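Protein adenylyltransferase VopS (PDB 3LET) transfers AMP from ATP onto a threonine of host Rho GTPases, preventing them from engaging downstream effectors and so inhibiting actin assembly in infected cells. Local coordinates at residues 83-88 and 130-135; 168-173 and 193-198; 22-27 and 37-42; 151-156 and 303-308. All coordinates share one frame; numbering follows the deposited sequence.

How the interactions relate
Interactions 3 and 1 both fall in the N-terminal domain of VopS, about 28 Å apart centre to centre: interaction 3 joins two short helices at one end of the molecule, while interaction 1 sits near the middle, on the long helix 113-139. Interactions 2 and 4 lie at the other end, their centres about 54 and 55 Å from that of interaction 3. They are neighbours, with nearest atoms about 6 Å apart, and both lie near Arg-286, a probable ATP-binding residue: the side chains of Ala-172 and Leu-155 stand about 9 and 8 Å from its side chain. In interaction 3, Val-42 is about 8 Å, side chain to side chain, from Leu-49, another probable ATP-binding residue. Interaction 1 lies away from the putative ATP site.

Interaction 1 of 4, residues 83-88 and 130-135; sequences KALIGD and HLKAAQ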
loop_
_atom_site.group_PDB
_atom_site.type_symbol
_atom_site.label_atom_id
_atom_site.label_comp_id
_atom_site.label_asym_id
_atom_site.label_seq_id
_atom_site.Cartn_x
_atom_site.Cartn_y
_atom_site.Cartn_z
ATOM N N LYS A 83 -9.408 5.792 5.990
ATOM C CA LYS A 83 -9.613 4.714 6.943
ATOM C C LYS A 83 -10.532 3.651 6.330
ATOM O O LYS A 83 -10.283 2.448 6.453
ATOM C CB LYS A 83 -10.234 5.268 8.223
ATOM C CG LYS A 83 -10.794 4.166 9.134
ATOM C CD LYS A 83 -11.120 4.717 10.530
ATOM C CE LYS A 83 -12.240 3.944 11.180
ATOM N NZ LYS A 83 -11.971 2.484 11.220
ATOM N N ALA A 84 -11.598 4.099 5.678
ATOM C CA ALA A 84 -12.569 3.165 5.089
ATOM C C ALA A 84 -11.887 2.306 4.011
ATOM O O ALA A 84 -12.257 1.148 3.800
ATOM C CB ALA A 84 -13.762 3.939 4.495
ATOM N N LEU A 85 -10.884 2.870 3.343
ATOM C CA LEU A 85 -10.224 2.178 2.239
ATOM C C LEU A 85 -9.099 1.240 2.667
ATOM O O LEU A 85 -8.996 0.121 2.148
ATOM C CB LEU A 85 -9.653 3.189 1.239
ATOM C CG LEU A 85 -10.685 3.905 0.353
ATOM C CD1 LEU A 85 -10.084 5.162 -0.199
ATOM C CD2 LEU A 85 -11.112 2.991 -0.805
ATOM N N ILE A 86 -8.229 1.698 3.577
ATOM C CA ILE A 86 -6.989 0.955 3.844
ATOM C C ILE A 86 -6.823 0.569 5.322
ATOM O O ILE A 86 -5.849 -0.098 5.675
ATOM C CB ILE A 86 -5.734 1.729 3.341
ATOM C CG1 ILE A 86 -5.554 3.025 4.134
ATOM C CG2 ILE A 86 -5.865 2.034 1.839
ATOM C CD1 ILE A 86 -4.344 3.842 3.691
ATOM N N GLY A 87 -7.780 0.979 6.150
ATOM C CA GLY A 87 -7.825 0.607 7.558
ATOM C C GLY A 87 -6.991 1.470 8.490
ATOM O O GLY A 87 -6.159 2.257 8.053
ATOM N N ASP A 88 -7.199 1.285 9.792
ATOM C CA ASP A 88 -6.589 2.144 10.825
ATOM C C ASP A 88 -5.078 2.207 10.850
ATOM O O ASP A 88 -4.494 3.299 10.955
ATOM C CB ASP A 88 -7.060 1.685 12.201
ATOM C CG ASP A 88 -8.521 1.969 12.427
ATOM O OD1 ASP A 88 -9.040 2.906 11.782
ATOM O OD2 ASP A 88 -9.145 1.264 13.248
ATOM N N HIS A 130 -7.086 8.666 -5.998
ATOM C CA HIS A 130 -6.212 7.778 -6.787
ATOM C C HIS A 130 -6.422 6.332 -6.417
ATOM O O HIS A 130 -6.392 5.455 -7.281
ATOM C CB HIS A 130 -4.752 8.190 -6.598
ATOM C CG HIS A 130 -4.463 9.567 -7.116
ATOM N ND1 HIS A 130 -3.415 10.338 -6.666
ATOM C CD2 HIS A 130 -5.123 10.320 -8.033
ATOM C CE1 HIS A 130 -3.424 11.501 -7.303
ATOM N NE2 HIS A 130 -4.450 11.516 -8.133
ATOM N N LEU A 131 -6.638 6.073 -5.133
ATOM C CA LEU A 131 -6.906 4.701 -4.704
ATOM C C LEU A 131 -8.240 4.282 -5.292
ATOM O O LEU A 131 -8.425 3.140 -5.715
ATOM C CB LEU A 131 -6.990 4.614 -3.186
ATOM C CG LEU A 131 -5.683 5.063 -2.515
ATOM C CD1 LEU A 131 -5.774 4.918 -1.003
ATOM C CD2 LEU A 131 -4.494 4.277 -3.032
ATOM N N LYS A 132 -9.207 5.190 -5.285
ATOM C CA LYS A 132 -10.537 4.814 -5.757
ATOM C C LYS A 132 -10.539 4.600 -7.253
ATOM O O LYS A 132 -11.339 3.828 -7.756
ATOM C CB LYS A 132 -11.577 5.886 -5.401
ATOM C CG LYS A 132 -11.940 5.804 -3.918
ATOM C CD LYS A 132 -13.169 6.630 -3.614
ATOM C CE LYS A 132 -13.775 6.243 -2.291
ATOM N NZ LYS A 132 -15.001 7.041 -2.007
ATOM N N ALA A 133 -9.681 5.316 -7.973
ATOM C CA ALA A 133 -9.634 5.149 -9.427
ATOM C C ALA A 133 -9.122 3.735 -9.725
ATOM O O ALA A 133 -9.648 3.054 -10.609
ATOM C CB ALA A 133 -8.742 6.202 -10.071
ATOM N N ALA A 134 -8.114 3.280 -8.976
ATOM C CA ALA A 134 -7.584 1.926 -9.212
ATOM C C ALA A 134 -8.646 0.918 -8.806
ATOM O O ALA A 134 -8.855 -0.088 -9.482
ATOM C CB ALA A 134 -6.292 1.686 -8.424
ATOM N N GLN A 135 -9.330 1.193 -7.700
ATOM C CA GLN A 135 -10.307 0.278 -7.154
ATOM C C GLN A 135 -11.483 0.064 -8.137
ATOM O O GLN A 135 -11.962 -1.061 -8.296
ATOM C CB GLN A 135 -10.860 0.834 -5.840
ATOM C CG GLN A 135 -11.786 -0.117 -5.120
ATOM C CD GLN A 135 -12.378 0.499 -3.845
ATOM O OE1 GLN A 135 -12.652 1.695 -3.796
ATOM N NE2 GLN A 135 -12.589 -0.324 -2.826
#
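The C-terminal turn of helix 77-86 packs against the long helix 113-139 here, Leu-85 and Ile-86 meeting Leu-131, Lys-132 and Gln-135 in a buried seam. Leu-85 does most of the work. Its CD1 reaches the other helix at Leu-131 CB (4.3 Å) and at the aliphatic Lys-132 CG (4.2 Å), while its second methyl, CD2, rests against the amide of Gln-135, 3.6 Å from OE1. That amide stands at the end of an extended chain, with CG anti to the backbone N (chi1 -174°), and its NE2 is held from beyond by Glu-139 in the same helix. Ile-86 CG2, anti to the carbonyl carbon, touches Leu-131 CD1 at 4.1 Å, the two side chains crossing at about a right angle. Just past Ile-86 the chain turns through Gly-87 with positive phi, and a salt bridge from Lys-83 NZ to Asp-88 OD1 (3.0 Å) spans that turn. Met-244 of helix 238-255 touches Leu-85, Ile-86, Leu-131 and Gln-135 alike, adding a third helix to the cluster. The arrangement is a buried, largely apolar helix-helix contact in a protein built of helices and loops without strands, the end of one helix meeting the flank of a much longer one.

Interaction 2 of 4, residues 168-173 and 193-198; sequences NVERAA and LLKEYA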
loop_
_atom_site.group_PDB
_atom_site.type_symbol
_atom_site.label_atom_id
_atom_site.label_comp_id
_atom_site.label_asym_id
_atom_site.label_seq_id
_atom_site.Cartn_x
_atom_site.Cartn_y
_atom_site.Cartn_z
ATOM N N ASN A 168 3.535 -28.261 -15.865
ATOM C CA ASN A 168 2.971 -26.928 -15.700
ATOM C C ASN A 168 3.825 -26.054 -14.801
ATOM O O ASN A 168 3.924 -24.848 -15.025
ATOM C CB ASN A 168 1.547 -27.004 -15.154
ATOM C CG ASN A 168 0.533 -27.248 -16.254
ATOM O OD1 ASN A 168 0.772 -26.915 -17.413
ATOM N ND2 ASN A 168 -0.596 -27.829 -15.904
ATOM N N VAL A 169 4.459 -26.660 -13.801
ATOM C CA VAL A 169 5.311 -25.883 -12.899
ATOM C C VAL A 169 6.510 -25.340 -13.659
ATOM O O VAL A 169 6.897 -24.182 -13.479
ATOM C CB VAL A 169 5.805 -26.734 -11.696
ATOM C CG1 VAL A 169 6.787 -25.950 -10.856
ATOM C CG2 VAL A 169 4.625 -27.169 -10.851
ATOM N N GLU A 170 7.095 -26.141 -14.544
ATOM C CA GLU A 170 8.226 -25.626 -15.317
ATOM C C GLU A 170 7.808 -24.594 -16.366
ATOM O O GLU A 170 8.540 -23.604 -16.608
ATOM C CB GLU A 170 9.031 -26.792 -15.938
ATOM C CG GLU A 170 9.759 -27.609 -14.879
ATOM C CD GLU A 170 10.460 -28.820 -15.484
ATOM O OE1 GLU A 170 11.522 -28.647 -16.107
ATOM O OE2 GLU A 170 9.936 -29.939 -15.348
ATOM N N ARG A 171 6.623 -24.777 -16.954
ATOM C CA ARG A 171 6.097 -23.801 -17.901
ATOM C C ARG A 171 5.844 -22.456 -17.202
ATOM O O ARG A 171 6.160 -21.391 -17.734
ATOM C CB ARG A 171 4.774 -24.291 -18.525
ATOM C CG ARG A 171 4.980 -25.509 -19.463
ATOM C CD ARG A 171 3.665 -25.994 -20.074
ATOM N NE ARG A 171 3.016 -24.921 -20.818
ATOM C CZ ARG A 171 1.848 -24.372 -20.496
ATOM N NH1 ARG A 171 1.141 -24.808 -19.452
ATOM N NH2 ARG A 171 1.365 -23.403 -21.267
ATOM N N ALA A 172 5.263 -22.513 -16.011
ATOM C CA ALA A 172 4.966 -21.278 -15.269
ATOM C C ALA A 172 6.273 -20.595 -14.892
ATOM O O ALA A 172 6.398 -19.388 -15.042
ATOM C CB ALA A 172 4.153 -21.591 -14.040
ATOM N N ALA A 173 7.250 -21.360 -14.410
ATOM C CA ALA A 173 8.571 -20.789 -14.099
ATOM C C ALA A 173 9.182 -20.093 -15.309
ATOM O O ALA A 173 9.636 -18.963 -15.211
ATOM C CB ALA A 173 9.531 -21.850 -13.556
ATOM N N LEU A 193 11.151 -20.845 -5.603
ATOM C CA LEU A 193 10.052 -20.251 -4.838
ATOM C C LEU A 193 8.718 -20.709 -5.395
ATOM O O LEU A 193 7.768 -20.950 -4.662
ATOM C CB LEU A 193 10.127 -18.712 -4.814
ATOM C CG LEU A 193 11.199 -18.118 -3.882
ATOM C CD1 LEU A 193 11.362 -16.610 -4.108
ATOM C CD2 LEU A 193 10.862 -18.398 -2.415
ATOM N N LEU A 194 8.641 -20.851 -6.703
ATOM C CA LEU A 194 7.382 -21.238 -7.305
ATOM C C LEU A 194 7.035 -22.680 -6.878
ATOM O O LEU A 194 5.884 -22.985 -6.512
ATOM C CB LEU A 194 7.484 -21.157 -8.820
ATOM C CG LEU A 194 6.225 -21.574 -9.574
ATOM C CD1 LEU A 194 4.996 -20.753 -9.187
ATOM C CD2 LEU A 194 6.516 -21.432 -11.074
ATOM N N LYS A 195 8.015 -23.567 -6.929
ATOM C CA LYS A 195 7.774 -24.947 -6.505
ATOM C C LYS A 195 7.384 -24.992 -5.046
ATOM O O LYS A 195 6.487 -25.742 -4.633
ATOM C CB LYS A 195 9.035 -25.798 -6.708
ATOM C CG LYS A 195 9.393 -25.998 -8.184
ATOM C CD LYS A 195 10.563 -26.983 -8.293
ATOM C CE LYS A 195 11.350 -26.802 -9.562
ATOM N NZ LYS A 195 10.598 -27.260 -10.748
ATOM N N GLU A 196 8.105 -24.213 -4.255
ATOM C CA GLU A 196 7.840 -24.145 -2.819
ATOM C C GLU A 196 6.402 -23.685 -2.494
ATOM O O GLU A 196 5.697 -24.333 -1.721
ATOM C CB GLU A 196 8.871 -23.224 -2.156
ATOM C CG GLU A 196 8.724 -23.157 -0.637
ATOM C CD GLU A 196 9.794 -22.292 0.021
ATOM O OE1 GLU A 196 10.848 -22.040 -0.599
ATOM O OE2 GLU A 196 9.589 -21.872 1.170
ATOM N N TYR A 197 5.960 -22.567 -3.070
ATOM C CA TYR A 197 4.592 -22.103 -2.810
ATOM C C TYR A 197 3.515 -22.923 -3.535
ATOM O O TYR A 197 2.345 -22.910 -3.164
ATOM C CB TYR A 197 4.449 -20.609 -3.137
ATOM C CG TYR A 197 5.000 -19.776 -1.997
ATOM C CD1 TYR A 197 6.371 -19.726 -1.754
ATOM C CD2 TYR A 197 4.153 -19.096 -1.134
ATOM C CE1 TYR A 197 6.886 -18.991 -0.689
ATOM C CE2 TYR A 197 4.659 -18.340 -0.061
ATOM C CZ TYR A 197 6.028 -18.290 0.147
ATOM O OH TYR A 197 6.549 -17.554 1.201
ATOM N N ALA A 198 3.893 -23.657 -4.560
ATOM C CA ALA A 198 2.907 -24.518 -5.201
ATOM C C ALA A 198 2.472 -25.626 -4.233
ATOM O O ALA A 198 1.342 -26.118 -4.301
ATOM C CB ALA A 198 3.483 -25.124 -6.467
#
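Arg-171 NH1 donates both to Asn-168 OD1, at 3.0 Å and in the guanidinium plane, and to Phe-299 O, on a flank of helix 168-179 turned from the face where Val-169, Ala-172 and Ala-173 meet Leu-194 and Lys-195. Its NH2 forms a salt bridge with Glu-157. On the contact face, methyl CD2 of Leu-194 lies 3.7 Å from Val-169 O and 3.4 Å from Ala-173 N. The same methyl touches Ala-172 CB at 3.8 Å and the CB of Ala-173 only slightly farther off, so a single leucine branch is seated against one turn of the helix. The small alanines let it come that close to the backbone. Alongside, Val-169 holds CG1 anti to its backbone N (chi1 175°), and this methyl meets Lys-195 CG at 3.7 Å, the two side chains crossing obliquely. The lysine chain bends at chi4; Glu-170 OE2 remains 5.4 Å from its NZ, too far for a salt bridge. The segment axes come within 10.2 Å at 133°, a mostly antiparallel crossing. Helix 281-295 lies against this pair, its Met-287 and Leu-294 touching Leu-194, while helix 207-217 packs on Leu-193 and Tyr-197 at the side of helix 184-199.

Interaction 3 of 4, residues 22-27 and 37-42; sequences SSVEHG and KTPSDV
The first turns of helices 23-30 and 39-45 come close together, with CA atoms 5.6 Å apart at Val-24 and Pro-39 and much the same at Gly-27 and Val-42. Val-24 fills the gap with both branches. Its CG2, anti to the carbonyl carbon, lies 3.4 Å from Thr-38 C and 3.7 Å from Pro-39 CD, where the chain enters the second helix; CG1, anti to the backbone N (chi1 170°), rests on the carbonyl of Lys-37. From the opposite segment Val-42 sends CG2 onto the backbone of the first helix, 3.5 Å from Ser-23 O, and on toward the CA of Gly-27, which carries no side chain to hold the helices apart. Ser-23 OG lies 3.7 Å from Pro-39 CB, while its hydrogen bond goes to Glu-71 of helix 58-75, a helix that also touches Pro-39. Both helix starts are capped. Ser-22 OG accepts from Val-24 N and donates to Glu-25 OE1, while Thr-38 OG1 takes the N-H of Asp-41 at 3.0 Å in a nearly straight bond (162°). Asp-41 OD2 accepts from Lys-37 N at 3.1 Å through its anti lone pair, and more weakly from Thr-38 N. Thr-38 and Asp-41 thus form a capping box, its return bond weak, at the start of the second of two short helices packed closely together.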
loop_
_atom_site.group_PDB
_atom_site.type_symbol
_atom_site.label_atom_id
_atom_site.label_comp_id
_atom_site.label_asym_id
_atom_site.label_seq_id
_atom_site.Cartn_x
_atom_site.Cartn_y
_atom_site.Cartn_z
ATOM N N SER A 22 -2.855 10.236 24.249
ATOM C CA SER A 22 -3.025 11.097 23.075
ATOM C C SER A 22 -2.389 12.462 23.285
ATOM O O SER A 22 -1.906 12.781 24.385
ATOM C CB SER A 22 -4.507 11.290 22.773
ATOM O OG SER A 22 -5.082 12.249 23.638
ATOM N N SER A 23 -2.435 13.288 22.244
ATOM C CA SER A 23 -1.835 14.613 22.310
ATOM C C SER A 23 -2.558 15.499 23.316
ATOM O O SER A 23 -1.980 16.450 23.830
ATOM C CB SER A 23 -1.872 15.278 20.931
ATOM O OG SER A 23 -3.209 15.619 20.557
ATOM N N VAL A 24 -3.824 15.202 23.587
ATOM C CA VAL A 24 -4.594 16.041 24.495
ATOM C C VAL A 24 -4.012 15.969 25.910
ATOM O O VAL A 24 -3.708 16.996 26.514
ATOM C CB VAL A 24 -6.077 15.625 24.493
ATOM C CG1 VAL A 24 -6.838 16.329 25.617
ATOM C CG2 VAL A 24 -6.707 15.900 23.095
ATOM N N GLU A 25 -3.828 14.761 26.434
ATOM C CA GLU A 25 -3.247 14.624 27.773
ATOM C C GLU A 25 -1.807 15.120 27.800
ATOM O O GLU A 25 -1.384 15.751 28.767
ATOM C CB GLU A 25 -3.286 13.165 28.248
ATOM C CG GLU A 25 -4.683 12.624 28.505
ATOM C CD GLU A 25 -5.393 12.169 27.235
ATOM O OE1 GLU A 25 -4.705 11.820 26.252
ATOM O OE2 GLU A 25 -6.645 12.145 27.229
ATOM N N HIS A 26 -1.045 14.820 26.750
ATOM C CA HIS A 26 0.332 15.323 26.622
ATOM C C HIS A 26 0.396 16.858 26.690
ATOM O O HIS A 26 1.186 17.429 27.442
ATOM C CB HIS A 26 0.942 14.832 25.300
ATOM C CG HIS A 26 2.394 15.152 25.138
ATOM N ND1 HIS A 26 3.225 14.422 24.314
ATOM C CD2 HIS A 26 3.168 16.118 25.686
ATOM C CE1 HIS A 26 4.447 14.925 24.358
ATOM N NE2 HIS A 26 4.440 15.954 25.189
ATOM N N GLY A 27 -0.424 17.527 25.886
ATOM C CA GLY A 27 -0.507 18.974 25.907
ATOM C C GLY A 27 -0.967 19.473 27.268
ATOM O O GLY A 27 -0.388 20.411 27.812
ATOM N N LYS A 37 -8.883 20.045 25.545
ATOM C CA LYS A 37 -9.739 18.860 25.470
ATOM C C LYS A 37 -9.642 18.159 24.118
ATOM O O LYS A 37 -10.010 16.986 23.975
ATOM C CB LYS A 37 -11.192 19.251 25.739
ATOM C CG LYS A 37 -11.408 19.947 27.073
ATOM C CD LYS A 37 -10.879 19.116 28.231
ATOM C CE LYS A 37 -11.154 19.785 29.567
ATOM N NZ LYS A 37 -10.804 18.904 30.715
ATOM N N THR A 38 -9.158 18.871 23.112
ATOM C CA THR A 38 -9.083 18.280 21.784
ATOM C C THR A 38 -7.713 18.545 21.203
ATOM O O THR A 38 -7.003 19.424 21.674
ATOM C CB THR A 38 -10.143 18.885 20.843
ATOM O OG1 THR A 38 -9.756 20.209 20.482
ATOM C CG2 THR A 38 -11.516 18.940 21.514
ATOM N N PRO A 39 -7.339 17.789 20.166
ATOM C CA PRO A 39 -6.054 18.010 19.495
ATOM C C PRO A 39 -6.017 19.387 18.830
ATOM O O PRO A 39 -4.937 19.978 18.727
ATOM C CB PRO A 39 -5.994 16.878 18.441
ATOM C CG PRO A 39 -6.987 15.876 18.866
ATOM C CD PRO A 39 -8.040 16.583 19.677
ATOM N N SER A 40 -7.165 19.884 18.357
ATOM C CA SER A 40 -7.202 21.265 17.854
ATOM C C SER A 40 -6.854 22.256 18.959
ATOM O O SER A 40 -6.107 23.205 18.725
ATOM C CB SER A 40 -8.566 21.604 17.254
ATOM O OG SER A 40 -8.804 20.774 16.120
ATOM N N ASP A 41 -7.398 22.050 20.157
ATOM C CA ASP A 41 -7.085 22.926 21.308
ATOM C C ASP A 41 -5.583 22.932 21.586
ATOM O O ASP A 41 -5.009 23.975 21.912
ATOM C CB ASP A 41 -7.787 22.467 22.589
ATOM C CG ASP A 41 -9.294 22.672 22.564
ATOM O OD1 ASP A 41 -9.813 23.394 21.680
ATOM O OD2 ASP A 41 -9.960 22.093 23.451
ATOM N N VAL A 42 -4.957 21.752 21.508
ATOM C CA VAL A 42 -3.509 21.644 21.706
ATOM C C VAL A 42 -2.746 22.448 20.653
ATOM O O VAL A 42 -1.858 23.240 20.992
ATOM C CB VAL A 42 -3.044 20.176 21.706
ATOM C CG1 VAL A 42 -1.499 20.072 21.667
ATOM C CG2 VAL A 42 -3.613 19.459 22.927
#

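Interaction 4 of 4, residues 151-156 and 303-308; sequences YAEGLP and AMNAEN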
loop_
_atom_site.group_PDB
_atom_site.type_symbol
_atom_site.label_atom_id
_atom_site.label_comp_id
_atom_site.label_asym_id
_atom_site.label_seq_id
_atom_site.Cartn_x
_atom_site.Cartn_y
_atom_site.Cartn_z
ATOM N N TYR A 151 -8.971 -10.844 -21.923
ATOM C CA TYR A 151 -8.839 -11.449 -20.598
ATOM C C TYR A 151 -8.453 -12.900 -20.715
ATOM O O TYR A 151 -7.959 -13.504 -19.766
ATOM C CB TYR A 151 -10.153 -11.373 -19.851
ATOM C CG TYR A 151 -10.453 -9.998 -19.340
ATOM C CD1 TYR A 151 -9.505 -9.269 -18.598
ATOM C CD2 TYR A 151 -11.696 -9.424 -19.580
ATOM C CE1 TYR A 151 -9.804 -7.993 -18.129
ATOM C CE2 TYR A 151 -12.003 -8.162 -19.115
ATOM C CZ TYR A 151 -11.072 -7.449 -18.383
ATOM O OH TYR A 151 -11.421 -6.198 -17.944
ATOM N N ALA A 152 -8.696 -13.457 -21.892
ATOM C CA ALA A 152 -8.388 -14.856 -22.153
ATOM C C ALA A 152 -7.139 -15.001 -22.966
ATOM O O ALA A 152 -6.469 -16.027 -22.884
ATOM C CB ALA A 152 -9.546 -15.490 -22.892
ATOM N N GLU A 153 -6.836 -14.000 -23.790
ATOM C CA GLU A 153 -5.720 -14.125 -24.727
ATOM C C GLU A 153 -4.492 -14.714 -24.025
ATOM O O GLU A 153 -4.187 -14.347 -22.857
ATOM C CB GLU A 153 -5.409 -12.784 -25.411
ATOM C CG GLU A 153 -6.316 -12.501 -26.616
ATOM C CD GLU A 153 -6.123 -11.114 -27.213
ATOM O OE1 GLU A 153 -5.084 -10.480 -26.932
ATOM O OE2 GLU A 153 -7.010 -10.663 -27.973
ATOM N N GLY A 154 -3.834 -15.651 -24.735
ATOM C CA GLY A 154 -2.678 -16.386 -24.225
ATOM C C GLY A 154 -1.397 -16.085 -24.991
ATOM O O GLY A 154 -1.384 -15.310 -25.937
ATOM N N LEU A 155 -0.304 -16.693 -24.558
ATOM C CA LEU A 155 1.000 -16.463 -25.156
ATOM C C LEU A 155 1.446 -17.712 -25.894
ATOM O O LEU A 155 1.329 -18.806 -25.355
ATOM C CB LEU A 155 2.029 -16.232 -24.065
ATOM C CG LEU A 155 2.558 -14.876 -23.662
ATOM C CD1 LEU A 155 3.857 -15.118 -22.922
ATOM C CD2 LEU A 155 2.765 -13.949 -24.841
ATOM N N PRO A 156 2.009 -17.551 -27.099
ATOM C CA PRO A 156 2.598 -18.705 -27.786
ATOM C C PRO A 156 3.698 -19.318 -26.920
ATOM O O PRO A 156 4.469 -18.534 -26.347
ATOM C CB PRO A 156 3.209 -18.091 -29.054
ATOM C CG PRO A 156 2.560 -16.745 -29.202
ATOM C CD PRO A 156 2.255 -16.290 -27.817
ATOM N N ALA A 303 -1.468 -13.255 -22.223
ATOM C CA ALA A 303 -1.042 -12.356 -23.303
ATOM C C ALA A 303 -0.751 -10.973 -22.708
ATOM O O ALA A 303 -1.271 -10.645 -21.658
ATOM C CB ALA A 303 -2.126 -12.247 -24.365
ATOM N N MET A 304 0.082 -10.170 -23.364
ATOM C CA MET A 304 0.352 -8.820 -22.867
ATOM C C MET A 304 -0.918 -8.001 -22.823
ATOM O O MET A 304 -1.144 -7.234 -21.894
ATOM C CB MET A 304 1.375 -8.108 -23.742
ATOM C CG MET A 304 2.792 -8.597 -23.539
ATOM S SD MET A 304 3.969 -7.516 -24.380
ATOM C CE MET A 304 3.319 -5.886 -23.966
ATOM N N ASN A 305 -1.743 -8.156 -23.850
ATOM C CA ASN A 305 -3.055 -7.532 -23.879
ATOM C C ASN A 305 -3.893 -7.865 -22.648
ATOM O O ASN A 305 -4.616 -7.007 -22.125
ATOM C CB ASN A 305 -3.800 -8.008 -25.125
ATOM C CG ASN A 305 -3.464 -7.190 -26.336
ATOM O OD1 ASN A 305 -2.799 -6.151 -26.236
ATOM N ND2 ASN A 305 -3.920 -7.642 -27.497
ATOM N N ALA A 306 -3.808 -9.115 -22.193
ATOM C CA ALA A 306 -4.591 -9.552 -21.050
ATOM C C ALA A 306 -4.003 -8.960 -19.764
ATOM O O ALA A 306 -4.745 -8.468 -18.899
ATOM C CB ALA A 306 -4.607 -11.060 -20.983
ATOM N N GLU A 307 -2.673 -8.994 -19.622
ATOM C CA GLU A 307 -2.052 -8.344 -18.446
ATOM C C GLU A 307 -2.500 -6.886 -18.350
ATOM O O GLU A 307 -2.872 -6.402 -17.270
ATOM C CB GLU A 307 -0.531 -8.386 -18.535
ATOM C CG GLU A 307 0.062 -9.795 -18.445
ATOM C CD GLU A 307 1.581 -9.740 -18.296
ATOM O OE1 GLU A 307 2.120 -8.621 -18.290
ATOM O OE2 GLU A 307 2.240 -10.800 -18.177
ATOM N N ASN A 308 -2.446 -6.171 -19.473
ATOM C CA ASN A 308 -2.787 -4.759 -19.472
ATOM C C ASN A 308 -4.243 -4.534 -19.099
ATOM O O ASN A 308 -4.550 -3.622 -18.337
ATOM C CB ASN A 308 -2.456 -4.119 -20.818
ATOM C CG ASN A 308 -0.965 -4.044 -21.057
ATOM O OD1 ASN A 308 -0.185 -3.955 -20.109
ATOM N ND2 ASN A 308 -0.558 -4.101 -22.318
#
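Glu-153 and Asn-305 both set CG anti to the carbonyl carbon, with chi1 -83° and -85° respectively, and the extended glutamate chain carries its carboxylate over to the amide. Asn-305 ND2 donates to Glu-153 OE1 at 3.1 Å, entering on the syn lone pair and staying close to the amide plane, although the two flat groups are turned 45° against each other. The backbone link is firmer: Ala-303 N donates to Glu-153 O at 3.0 Å, coming in above the carbonyl plane. Around it, Ala-303 CB sits against the CB of Glu-153 at 3.5 Å and against Gly-154 O at the same distance, while Ala-306 CB packs 4.3 Å from Tyr-151 CA. The loop 151-156 is thus laid across the N-terminal turn of helix 304-311, whose N-cap residue is Ala-303. Lys-265 NZ hydrogen-bonds Tyr-151 O, and Trp-175 touches both Leu-155 and Glu-307, the latter salt-bridged to Arg-286. The helix N-terminus would probably favour the negative carboxylate of Glu-153. One backbone and one side-chain hydrogen bond therefore join the loop to the start of the helix, the side-chain one less certain because Glu-153 is poorly ordered.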